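Local atomic coordinates of iron transport multicopper oxidase FET3 (Saccharomyces cerevisiae, PDB entry 1ZPU), a protein that oxidises ferrous iron to ferric iron with four bound copper ions, feeding high-affinity iron uptake, and also oxidises cuprous copper. Residues S200-I205 and K255-M260; N337-T342 and T522-Q527. All blocks are in the same frame, centred on the assembly; numbering follows the deposited sequence.

How the contacts relate
Contact 1 comes first along the chain and is complete before contact 2 begins; their centres lie 33 Å apart and their nearest atoms about 18 Å, so the two do not touch. Contact 1 pairs neighbouring strands 201-205 and 250-256 inside the five-stranded sheet of the second plastocyanin-like domain. Contact 2 uses no sheet pairing: the loop after strand 332-336, an outermost strand of the six-stranded sheet of the third such domain, meets the C-terminal tail beyond helix 494-502. Both have sugar beside them. Together they contrast regular pairing within a cupredoxin-type domain with the C-terminal tail held against a loop of another by a glutamate, on a heavily glycosylated ectodomain.

Contact 1. Residues S200-I205 and K255-M260. With NAG (2-acetamido-2-deoxy-beta-D-glucopyranose), chain L.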
loop_
_atom_site.group_PDB
_atom_site.type_symbol
_atom_site.label_atom_id
_atom_site.label_comp_id
_atom_site.label_asym_id
_atom_site.label_seq_id
_atom_site.Cartn_x
_atom_site.Cartn_y
_atom_site.Cartn_z
ATOM N N SER A 200 11.066 1.467 -4.231
ATOM C CA SER A 200 11.546 1.626 -2.839
ATOM C C SER A 200 12.579 2.751 -2.734
ATOM O O SER A 200 13.303 3.037 -3.687
ATOM C CB SER A 200 12.243 0.356 -2.358
ATOM O OG SER A 200 11.412 -0.787 -2.362
ATOM N N GLN A 201 12.690 3.377 -1.575
ATOM C CA GLN A 201 13.677 4.438 -1.433
ATOM C C GLN A 201 14.522 4.262 -0.201
ATOM O O GLN A 201 14.034 3.803 0.839
ATOM C CB GLN A 201 13.000 5.790 -1.357
ATOM C CG GLN A 201 12.218 6.173 -2.603
ATOM C CD GLN A 201 11.834 7.628 -2.586
ATOM O OE1 GLN A 201 12.536 8.455 -1.991
ATOM N NE2 GLN A 201 10.724 7.957 -3.215
ATOM N N TYR A 202 15.793 4.630 -0.303
ATOM C CA TYR A 202 16.605 4.774 0.892
ATOM C C TYR A 202 16.457 6.206 1.348
ATOM O O TYR A 202 16.374 7.129 0.525
ATOM C CB TYR A 202 18.072 4.478 0.632
ATOM C CG TYR A 202 18.350 3.127 0.062
ATOM C CD1 TYR A 202 18.342 2.936 -1.316
ATOM C CD2 TYR A 202 18.648 2.038 0.890
ATOM C CE1 TYR A 202 18.609 1.703 -1.864
ATOM C CE2 TYR A 202 18.922 0.785 0.354
ATOM C CZ TYR A 202 18.900 0.626 -1.032
ATOM O OH TYR A 202 19.154 -0.596 -1.624
ATOM N N PHE A 203 16.411 6.397 2.657
ATOM C CA PHE A 203 16.250 7.718 3.208
ATOM C C PHE A 203 17.214 7.941 4.350
ATOM O O PHE A 203 17.352 7.075 5.223
ATOM C CB PHE A 203 14.829 7.906 3.715
ATOM C CG PHE A 203 14.584 9.251 4.312
ATOM C CD1 PHE A 203 14.174 10.309 3.509
ATOM C CD2 PHE A 203 14.772 9.466 5.678
ATOM C CE1 PHE A 203 13.942 11.557 4.055
ATOM C CE2 PHE A 203 14.554 10.702 6.236
ATOM C CZ PHE A 203 14.146 11.758 5.426
ATOM N N TRP A 204 17.860 9.109 4.355
ATOM C CA TRP A 204 18.724 9.502 5.465
ATOM C C TRP A 204 18.979 11.003 5.533
ATOM O O TRP A 204 18.790 11.722 4.547
ATOM C CB TRP A 204 20.051 8.743 5.432
ATOM C CG TRP A 204 21.018 9.135 4.345
ATOM C CD1 TRP A 204 22.069 9.988 4.464
ATOM C CD2 TRP A 204 21.045 8.652 2.988
ATOM N NE1 TRP A 204 22.759 10.072 3.272
ATOM C CE2 TRP A 204 22.151 9.263 2.350
ATOM C CE3 TRP A 204 20.242 7.766 2.251
ATOM C CZ2 TRP A 204 22.480 9.015 1.015
ATOM C CZ3 TRP A 204 20.564 7.524 0.919
ATOM C CH2 TRP A 204 21.676 8.149 0.315
ATOM N N ILE A 205 19.424 11.451 6.708
ATOM C CA ILE A 205 19.713 12.850 6.967
ATOM C C ILE A 205 21.190 12.958 7.338
ATOM O O ILE A 205 21.635 12.333 8.295
ATOM C CB ILE A 205 18.834 13.382 8.118
ATOM C CG1 ILE A 205 17.357 13.153 7.801
ATOM C CG2 ILE A 205 19.098 14.846 8.378
ATOM C CD1 ILE A 205 16.430 13.398 8.976
ATOM N N LYS A 255 17.117 8.189 -2.093
ATOM C CA LYS A 255 17.814 7.476 -3.162
ATOM C C LYS A 255 16.950 6.355 -3.727
ATOM O O LYS A 255 16.299 5.644 -2.960
ATOM C CB LYS A 255 19.124 6.904 -2.603
ATOM C CG LYS A 255 20.090 6.396 -3.642
ATOM C CD LYS A 255 21.299 5.752 -2.992
ATOM C CE LYS A 255 22.459 5.607 -3.964
ATOM N NZ LYS A 255 22.013 5.382 -5.374
ATOM N N PHE A 256 16.941 6.212 -5.054
ATOM C CA PHE A 256 16.247 5.114 -5.725
ATOM C C PHE A 256 16.818 3.776 -5.269
ATOM O O PHE A 256 18.031 3.656 -5.032
ATOM C CB PHE A 256 16.516 5.173 -7.223
ATOM C CG PHE A 256 15.479 5.885 -8.033
ATOM C CD1 PHE A 256 15.636 7.222 -8.362
ATOM C CD2 PHE A 256 14.394 5.186 -8.557
ATOM C CE1 PHE A 256 14.701 7.860 -9.137
ATOM C CE2 PHE A 256 13.451 5.812 -9.345
ATOM C CZ PHE A 256 13.592 7.153 -9.635
ATOM N N ASP A 257 15.967 2.758 -5.174
ATOM C CA ASP A 257 16.437 1.375 -5.185
ATOM C C ASP A 257 16.473 0.916 -6.646
ATOM O O ASP A 257 15.493 0.371 -7.170
ATOM C CB ASP A 257 15.507 0.502 -4.367
ATOM C CG ASP A 257 15.887 -0.960 -4.399
ATOM O OD1 ASP A 257 15.213 -1.731 -3.686
ATOM O OD2 ASP A 257 16.835 -1.351 -5.126
ATOM N N ASP A 258 17.596 1.153 -7.312
ATOM C CA ASP A 258 17.643 1.009 -8.766
ATOM C C ASP A 258 17.621 -0.458 -9.196
ATOM O O ASP A 258 17.437 -0.788 -10.364
ATOM C CB ASP A 258 18.847 1.761 -9.341
ATOM C CG ASP A 258 20.147 1.354 -8.692
ATOM O OD1 ASP A 258 20.957 2.252 -8.364
ATOM O OD2 ASP A 258 20.355 0.139 -8.497
ATOM N N THR A 259 17.819 -1.326 -8.219
ATOM C CA THR A 259 17.595 -2.757 -8.339
ATOM C C THR A 259 16.242 -3.075 -8.991
ATOM O O THR A 259 16.122 -4.003 -9.791
ATOM C CB THR A 259 17.689 -3.339 -6.925
ATOM O OG1 THR A 259 19.041 -3.722 -6.710
ATOM C CG2 THR A 259 16.708 -4.520 -6.656
ATOM N N MET A 260 15.234 -2.280 -8.658
ATOM C CA MET A 260 13.873 -2.529 -9.097
ATOM C C MET A 260 13.647 -2.042 -10.512
ATOM O O MET A 260 12.652 -2.407 -11.140
ATOM C CB MET A 260 12.886 -1.878 -8.125
ATOM C CG MET A 260 13.124 -2.345 -6.699
ATOM S SD MET A 260 12.074 -1.609 -5.457
ATOM C CE MET A 260 10.462 -2.324 -5.813
HETATM C C1 NAG L . 24.273 8.663 -5.333
HETATM C C2 NAG L . 25.530 9.120 -6.062
HETATM C C3 NAG L . 26.693 8.122 -5.985
HETATM C C4 NAG L . 27.043 7.797 -4.551
HETATM C C5 NAG L . 25.746 7.269 -3.939
HETATM C C6 NAG L . 25.941 6.918 -2.467
HETATM C C7 NAG L . 25.652 10.503 -8.067
HETATM C C8 NAG L . 25.927 11.743 -7.262
HETATM N N2 NAG L . 25.218 9.400 -7.439
HETATM O O3 NAG L . 27.863 8.656 -6.558
HETATM O O4 NAG L . 28.100 6.854 -4.577
HETATM O O5 NAG L . 24.673 8.220 -4.043
HETATM O O6 NAG L . 26.136 8.107 -1.736
HETATM O O7 NAG L . 25.842 10.547 -9.283
#
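Ser200 gives its backbone N-H to a sulfur: Met260 SD lies 3.5 Å from Ser200 N in a weak but nearly straight hydrogen bond, 166° at the hydrogen. The methionine bends at chi3 (70°), which turns CE away from the line of its extended chain, and SD also lies beside Ser200 CB and OG. Ser200 OG and Asp257 OD1 are both hydrogen-bonded to the hydroxyl of Tyr229, while Ser200 CB and Asp257 CB pack against each other at 3.8 Å.

Asp257 N donates to Ser200 O just beyond the strand ends. Within the antiparallel strands, Tyr202 and Lys255 form a hydrogen-bonded pair, Tyr202 N to Lys255 O and Lys255 N to Tyr202 O each measuring 2.9 Å. At the non-hydrogen-bonded pair of Gln201 and Phe256 the side chains diverge, and Gln201 CA makes a C-H...O contact with Lys255 O.

Tyr202 meets Phe256 O with its ring edge, CE1 lying 3.8 Å from that oxygen. Trp204 brings the rim of its six-membered ring, CZ3, to 3.9 Å from Lys255 CB, and CH2 touches Lys255 CD. Lys255 CG stands anti to the backbone N (chi1 -168°) and the chain stays extended as far as CE. Lys255 CE lies 3.4 Å from NAG O5, an atom of the N-acetylglucosamine ring. An alanine at Lys255 would keep CB against the indole but would probably open a gap between Trp204 CH2 and the sugar, whose O5 would lose its contact with the lysine CE.

The side chain of Met260 is about 6 Å from that of the type 1 copper ligand His468. Regular amide-carbonyl bonds thus give way to a softer N-H...S bond where the pairing ends, close to the copper site, while the lysine meets its sugar through carbon.

Contact 2. Residues N337-T342 and T522-Q527; sequences NNITYT and TGENVQ. With NAG (2-acetamido-2-deoxy-beta-D-glucopyranose), chain B; MAN (alpha-D-mannopyranose), chain J.
An N-glycosylation sequon, Asn338-Ile339-Thr340, forms one side of this contact, and Glu524 from the C-terminal tail reaches into it. Asn338 ND2 is covalently joined to C1 of an N-acetylglucosamine. Two residues on, Thr340 N donates to Glu524 OE1 over 2.8 Å with an angle of 158° at the hydrogen, approaching on the syn side of the carboxylate and 22° out of its plane. The threonine hydroxyl adds a weak bond to the same oxygen, Thr340 OG1 lying 3.5 Å from Glu524 OE1, so one carboxylate oxygen takes both donors of the sequon threonine.

Glu524 CG sits between its backbone N and carbonyl carbon (chi1 58°), and the chain is extended beyond it, carrying the carboxylate across to the loop. The other oxygen, Glu524 OE2, has acceptors for neighbours: Asn338 O is 3.3 Å away and O7 of the sugar's acetamido group 3.4 Å from it, neither a hydrogen bond. The neighbouring carbonyl oxygens may disfavour the charge, which the donors on OE1 would offset.

Thr342 closes the other end. Its hydroxyl turns back within the loop, Thr342 OG1 donating to Thr340 O at 2.9 Å from above the carbonyl plane, while its methyl CG2 packs 3.9 Å from Gly523 O. Asn368 ties both segments together, through its side chain to Glu524 N and through the backbone to Thr342. At the start of the tail segment, Thr522 OG1 comes 3.5 Å from O2 of a mannose belonging to the glycan near Asn56.

The arrangement is that of a glycosylated Asn-X-Thr loop, with a glutamate of the C-terminal tail bound to the sequon threonine beside the acetamido group of the first sugar.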
loop_
_atom_site.group_PDB
_atom_site.type_symbol
_atom_site.label_atom_id
_atom_site.label_comp_id
_atom_site.label_asym_id
_atom_site.label_seq_id
_atom_site.Cartn_x
_atom_site.Cartn_y
_atom_site.Cartn_z
ATOM N N ASN A 337 0.462 -18.376 -7.353
ATOM C CA ASN A 337 0.397 -19.740 -7.886
ATOM C C ASN A 337 0.129 -19.695 -9.381
ATOM O O ASN A 337 0.937 -19.139 -10.126
ATOM C CB ASN A 337 -0.643 -20.589 -7.156
ATOM C CG ASN A 337 -0.340 -20.728 -5.673
ATOM O OD1 ASN A 337 0.827 -20.805 -5.268
ATOM N ND2 ASN A 337 -1.393 -20.754 -4.854
ATOM N N ASN A 338 -1.006 -20.230 -9.817
ATOM C CA ASN A 338 -1.329 -20.223 -11.240
ATOM C C ASN A 338 -2.452 -19.262 -11.622
ATOM O O ASN A 338 -3.081 -19.423 -12.669
ATOM C CB ASN A 338 -1.639 -21.640 -11.727
ATOM C CG ASN A 338 -2.885 -22.237 -11.074
ATOM O OD1 ASN A 338 -3.416 -21.704 -10.089
ATOM N ND2 ASN A 338 -3.338 -23.378 -11.614
ATOM N N ILE A 339 -2.681 -18.253 -10.780
ATOM C CA ILE A 339 -3.799 -17.315 -10.952
ATOM C C ILE A 339 -3.345 -15.852 -11.016
ATOM O O ILE A 339 -2.593 -15.391 -10.156
ATOM C CB ILE A 339 -4.856 -17.501 -9.820
ATOM C CG1 ILE A 339 -5.428 -18.924 -9.860
ATOM C CG2 ILE A 339 -5.981 -16.473 -9.926
ATOM C CD1 ILE A 339 -6.335 -19.274 -8.701
ATOM N N THR A 340 -3.788 -15.148 -12.060
ATOM C CA THR A 340 -3.729 -13.688 -12.123
ATOM C C THR A 340 -5.082 -13.201 -11.675
ATOM O O THR A 340 -6.103 -13.674 -12.188
ATOM C CB THR A 340 -3.632 -13.172 -13.561
ATOM O OG1 THR A 340 -2.910 -14.096 -14.384
ATOM C CG2 THR A 340 -3.016 -11.781 -13.598
ATOM N N TYR A 341 -5.111 -12.246 -10.750
ATOM C CA TYR A 341 -6.384 -11.704 -10.302
ATOM C C TYR A 341 -7.171 -11.114 -11.466
ATOM O O TYR A 341 -6.685 -10.234 -12.181
ATOM C CB TYR A 341 -6.226 -10.658 -9.203
ATOM C CG TYR A 341 -7.554 -10.030 -8.868
ATOM C CD1 TYR A 341 -8.501 -10.724 -8.121
ATOM C CD2 TYR A 341 -7.890 -8.763 -9.340
ATOM C CE1 TYR A 341 -9.743 -10.158 -7.825
ATOM C CE2 TYR A 341 -9.127 -8.192 -9.050
ATOM C CZ TYR A 341 -10.044 -8.894 -8.291
ATOM O OH TYR A 341 -11.262 -8.341 -7.999
ATOM N N THR A 342 -8.385 -11.620 -11.648
ATOM C CA THR A 342 -9.280 -11.116 -12.666
ATOM C C THR A 342 -10.594 -10.748 -11.995
ATOM O O THR A 342 -11.306 -11.619 -11.511
ATOM C CB THR A 342 -9.505 -12.158 -13.762
ATOM O OG1 THR A 342 -8.302 -12.918 -13.958
ATOM C CG2 THR A 342 -9.892 -11.474 -15.053
ATOM N N THR A 522 -15.785 -15.090 -15.641
ATOM C CA THR A 522 -14.932 -14.136 -16.354
ATOM C C THR A 522 -13.456 -14.491 -16.048
ATOM O O THR A 522 -12.930 -14.167 -14.980
ATOM C CB THR A 522 -15.307 -12.647 -15.979
ATOM O OG1 THR A 522 -14.386 -11.723 -16.567
ATOM C CG2 THR A 522 -15.331 -12.414 -14.471
ATOM N N GLY A 523 -12.812 -15.190 -16.988
ATOM C CA GLY A 523 -11.497 -15.803 -16.751
ATOM C C GLY A 523 -10.274 -15.037 -17.246
ATOM O O GLY A 523 -10.392 -14.028 -17.951
ATOM N N GLU A 524 -9.097 -15.523 -16.857
ATOM C CA GLU A 524 -7.836 -15.057 -17.407
ATOM C C GLU A 524 -7.577 -15.712 -18.767
ATOM O O GLU A 524 -8.134 -16.774 -19.072
ATOM C CB GLU A 524 -6.684 -15.366 -16.452
ATOM C CG GLU A 524 -6.515 -16.835 -16.098
ATOM C CD GLU A 524 -5.502 -17.076 -14.990
ATOM O OE1 GLU A 524 -5.522 -16.358 -13.959
ATOM O OE2 GLU A 524 -4.673 -17.995 -15.149
ATOM N N ASN A 525 -6.733 -15.075 -19.579
ATOM C CA ASN A 525 -6.312 -15.637 -20.861
ATOM C C ASN A 525 -5.616 -16.981 -20.615
ATOM O O ASN A 525 -4.963 -17.168 -19.586
ATOM C CB ASN A 525 -5.429 -14.633 -21.627
ATOM C CG ASN A 525 -6.200 -13.360 -22.058
ATOM O OD1 ASN A 525 -6.061 -12.294 -21.469
ATOM N ND2 ASN A 525 -7.014 -13.488 -23.085
ATOM N N VAL A 526 -5.793 -17.935 -21.521
ATOM C CA VAL A 526 -5.286 -19.284 -21.248
ATOM C C VAL A 526 -3.760 -19.419 -21.304
ATOM O O VAL A 526 -3.056 -18.499 -21.743
ATOM C CB VAL A 526 -6.030 -20.413 -22.013
ATOM C CG1 VAL A 526 -7.084 -21.078 -21.092
ATOM C CG2 VAL A 526 -6.649 -19.905 -23.327
ATOM N N GLN A 527 -3.258 -20.554 -20.822
ATOM C CA GLN A 527 -1.829 -20.707 -20.577
ATOM C C GLN A 527 -1.027 -20.960 -21.859
ATOM O O GLN A 527 -1.592 -21.168 -22.940
ATOM C CB GLN A 527 -1.566 -21.786 -19.530
ATOM C CG GLN A 527 -0.636 -21.317 -18.430
ATOM C CD GLN A 527 -1.392 -20.720 -17.263
ATOM O OE1 GLN A 527 -2.361 -21.307 -16.769
ATOM N NE2 GLN A 527 -0.952 -19.555 -16.808
HETATM C C1 NAG B . -4.775 -23.452 -11.706
HETATM C C2 NAG B . -5.918 -23.329 -12.713
HETATM C C3 NAG B . -7.061 -24.312 -12.398
HETATM C C4 NAG B . -6.603 -25.551 -11.628
HETATM C C5 NAG B . -5.809 -25.176 -10.372
HETATM C C6 NAG B . -4.655 -26.135 -10.076
HETATM C C7 NAG B . -7.126 -21.391 -13.630
HETATM C C8 NAG B . -8.633 -21.490 -13.552
HETATM N N2 NAG B . -6.405 -21.960 -12.661
HETATM O O3 NAG B . -7.714 -24.711 -13.587
HETATM O O4 NAG B . -7.741 -26.286 -11.247
HETATM O O5 NAG B . -5.311 -23.845 -10.456
HETATM O O6 NAG B . -5.130 -27.460 -10.105
HETATM O O7 NAG B . -6.591 -20.797 -14.561
HETATM C C1 MAN J . -14.490 -11.347 -21.290
HETATM C C2 MAN J . -12.999 -11.472 -20.944
HETATM C C3 MAN J . -12.654 -12.927 -21.286
HETATM C C4 MAN J . -13.317 -13.359 -22.625
HETATM C C5 MAN J . -13.818 -12.160 -23.460
HETATM C C6 MAN J . -14.536 -12.569 -24.756
HETATM O O2 MAN J . -12.658 -11.151 -19.612
HETATM O O3 MAN J . -13.064 -13.746 -20.198
HETATM O O4 MAN J . -12.465 -14.126 -23.464
HETATM O O5 MAN J . -14.602 -11.220 -22.706
HETATM O O6 MAN J . -14.727 -13.974 -24.807
#